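PDB 6MAB: sigma regulatory family protein-PP2C phosphatase from Chlamydia trachomatis serovar L2, which probably acts as a membrane-bound PP2C-type phosphatase of sigma-factor regulation, here represented by its periplasmic sensor domain, probably linked to sensing of TCA cycle intermediates. Local coordinates for residues F23-L28 with H247-M252. Numbering follows the deposited sequence.
Sequences FKAHTL and HSLPEM
Ala25 sits against the imidazole of His247, with Ala25 CB 3.4 Å from His247 CD2. The approach is oblique to the ring. His247 NE2 follows at 3.8 Å from Ala25 CB. CG of His247 lies anti to the backbone N (chi1 174°); this swings the ring toward the helix, and chi2 (65°) turns its CD2-NE2 side to Ala25. The His247 side chain also touches Ala21 and Leu22, one turn earlier. Two residues along the strand, Leu249 meets Ala25 with one methyl branch. Leu249 CD2 rests 3.9 Å from Ala25 O and 4.2 Å from Ala25 CB, touching both the helix backbone and the short side chain. The small side chain is consistent with a close approach of strand and helix: the CA atoms of Ala25 and Leu249 are 7.2 Å apart. The periplasmic domain has two antiparallel sheets, in keeping with a double PAS-like (dCache-type) sensor, and the long helix 2-31 here packs on the sheet that contains strand 240-249. Ile256 of the adjacent strand 254-261 touches both Ala25 and Leu249. After Leu249 the chain turns, and Met252 N is hydrogen-bonded back to Leu249 O at 3.0 Å. Met252 then reaches the helix with its terminal methyl. The Met252 side chain bends at chi3 (-75°), and its CE ends 3.7 Å from Leu28 O. The Leu28 side chain packs on Phe254 and on Leu159 of helix 153-160. Met252 also touches Ile32 and Pro33, just beyond the helix, while its carbonyl oxygen is hydrogen-bonded to Thr116 OG1.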
loop_
_atom_site.group_PDB
_atom_site.type_symbol
_atom_site.label_atom_id
_atom_site.label_comp_id
_atom_site.label_asym_id
_atom_site.label_seq_id
_atom_site.Cartn_x
_atom_site.Cartn_y
_atom_site.Cartn_z
ATOM N N PHE A 23 -0.131 -11.691 -11.500
ATOM C CA PHE A 23 0.427 -12.616 -10.520
ATOM C C PHE A 23 0.854 -11.883 -9.267
ATOM O O PHE A 23 0.649 -12.368 -8.146
ATOM C CB PHE A 23 1.622 -13.381 -11.093
ATOM C CG PHE A 23 2.416 -14.114 -10.043
ATOM C CD1 PHE A 23 2.110 -15.423 -9.718
ATOM C CD2 PHE A 23 3.455 -13.490 -9.373
ATOM C CE1 PHE A 23 2.825 -16.092 -8.747
ATOM C CE2 PHE A 23 4.174 -14.156 -8.401
ATOM C CZ PHE A 23 3.858 -15.463 -8.090
ATOM N N LYS A 24 1.499 -10.725 -9.437
ATOM C CA LYS A 24 1.960 -9.981 -8.271
ATOM C C LYS A 24 0.785 -9.447 -7.466
ATOM O O LYS A 24 0.806 -9.481 -6.226
ATOM C CB LYS A 24 2.910 -8.859 -8.722
ATOM C CG LYS A 24 4.184 -9.385 -9.390
ATOM C CD LYS A 24 4.989 -8.259 -10.037
ATOM C CE LYS A 24 6.092 -8.759 -10.959
ATOM N NZ LYS A 24 7.186 -9.424 -10.231
ATOM N N ALA A 25 -0.262 -8.979 -8.157
ATOM C CA ALA A 25 -1.482 -8.537 -7.494
ATOM C C ALA A 25 -2.096 -9.660 -6.675
ATOM O O ALA A 25 -2.520 -9.451 -5.537
ATOM C CB ALA A 25 -2.494 -8.036 -8.529
ATOM N N HIS A 26 -2.173 -10.859 -7.254
ATOM C CA HIS A 26 -2.766 -11.981 -6.543
ATOM C C HIS A 26 -1.954 -12.329 -5.307
ATOM O O HIS A 26 -2.518 -12.631 -4.245
ATOM C CB HIS A 26 -2.866 -13.178 -7.486
ATOM C CG HIS A 26 -3.242 -14.455 -6.802
ATOM N ND1 HIS A 26 -4.546 -14.778 -6.493
ATOM C CD2 HIS A 26 -2.484 -15.487 -6.361
ATOM C CE1 HIS A 26 -4.575 -15.958 -5.897
ATOM N NE2 HIS A 26 -3.337 -16.408 -5.805
ATOM N N THR A 27 -0.624 -12.255 -5.410
ATOM C CA THR A 27 0.216 -12.516 -4.246
ATOM C C THR A 27 -0.091 -11.527 -3.129
ATOM O O THR A 27 -0.264 -11.909 -1.965
ATOM C CB THR A 27 1.695 -12.461 -4.649
ATOM O OG1 THR A 27 1.969 -13.483 -5.619
ATOM C CG2 THR A 27 2.597 -12.689 -3.440
ATOM N N LEU A 28 -0.174 -10.242 -3.470
ATOM C CA LEU A 28 -0.481 -9.241 -2.464
ATOM C C LEU A 28 -1.888 -9.412 -1.889
ATOM O O LEU A 28 -2.096 -9.162 -0.696
ATOM C CB LEU A 28 -0.271 -7.849 -3.063
ATOM C CG LEU A 28 1.190 -7.556 -3.416
ATOM C CD1 LEU A 28 1.295 -6.241 -4.186
ATOM C CD2 LEU A 28 2.082 -7.482 -2.174
ATOM N N HIS A 247 -2.163 -2.187 -13.246
ATOM C CA HIS A 247 -3.266 -2.986 -12.743
ATOM C C HIS A 247 -3.756 -2.445 -11.409
ATOM O O HIS A 247 -2.959 -2.267 -10.483
ATOM C CB HIS A 247 -2.858 -4.429 -12.562
ATOM C CG HIS A 247 -3.920 -5.239 -11.911
ATOM N ND1 HIS A 247 -5.139 -5.471 -12.513
ATOM C CD2 HIS A 247 -3.984 -5.811 -10.688
ATOM C CE1 HIS A 247 -5.896 -6.186 -11.701
ATOM N NE2 HIS A 247 -5.218 -6.412 -10.589
ATOM N N SER A 248 -5.062 -2.223 -11.299
ATOM C CA SER A 248 -5.631 -1.645 -10.089
ATOM C C SER A 248 -6.106 -2.722 -9.118
ATOM O O SER A 248 -6.734 -3.702 -9.523
ATOM C CB SER A 248 -6.791 -0.719 -10.447
ATOM O OG SER A 248 -6.294 0.437 -11.108
ATOM N N LEU A 249 -5.795 -2.529 -7.824
ATOM C CA LEU A 249 -6.348 -3.332 -6.730
ATOM C C LEU A 249 -7.292 -2.456 -5.915
ATOM O O LEU A 249 -6.937 -1.981 -4.819
ATOM C CB LEU A 249 -5.274 -3.898 -5.807
ATOM C CG LEU A 249 -4.225 -4.835 -6.396
ATOM C CD1 LEU A 249 -3.114 -4.073 -7.098
ATOM C CD2 LEU A 249 -3.681 -5.707 -5.276
ATOM N N PRO A 250 -8.500 -2.223 -6.418
ATOM C CA PRO A 250 -9.396 -1.268 -5.749
ATOM C C PRO A 250 -9.714 -1.638 -4.311
ATOM O O PRO A 250 -9.860 -0.736 -3.475
ATOM C CB PRO A 250 -10.649 -1.285 -6.637
ATOM C CG PRO A 250 -10.612 -2.608 -7.332
ATOM C CD PRO A 250 -9.157 -2.928 -7.533
ATOM N N GLU A 251 -9.824 -2.932 -3.988
ATOM C CA GLU A 251 -10.157 -3.345 -2.626
ATOM C C GLU A 251 -9.013 -3.125 -1.634
ATOM O O GLU A 251 -9.173 -3.469 -0.454
ATOM C CB GLU A 251 -10.596 -4.818 -2.607
ATOM C CG GLU A 251 -9.489 -5.848 -2.793
ATOM C CD GLU A 251 -8.872 -5.811 -4.177
ATOM O OE1 GLU A 251 -9.551 -5.325 -5.113
ATOM O OE2 GLU A 251 -7.712 -6.264 -4.321
ATOM N N MET A 252 -7.871 -2.570 -2.080
ATOM C CA MET A 252 -6.794 -2.186 -1.176
ATOM C C MET A 252 -6.203 -0.815 -1.510
ATOM O O MET A 252 -5.207 -0.407 -0.889
ATOM C CB MET A 252 -5.712 -3.261 -1.192
ATOM C CG MET A 252 -6.090 -4.472 -0.361
ATOM S SD MET A 252 -4.589 -5.378 0.017
ATOM C CE MET A 252 -4.213 -6.185 -1.512
#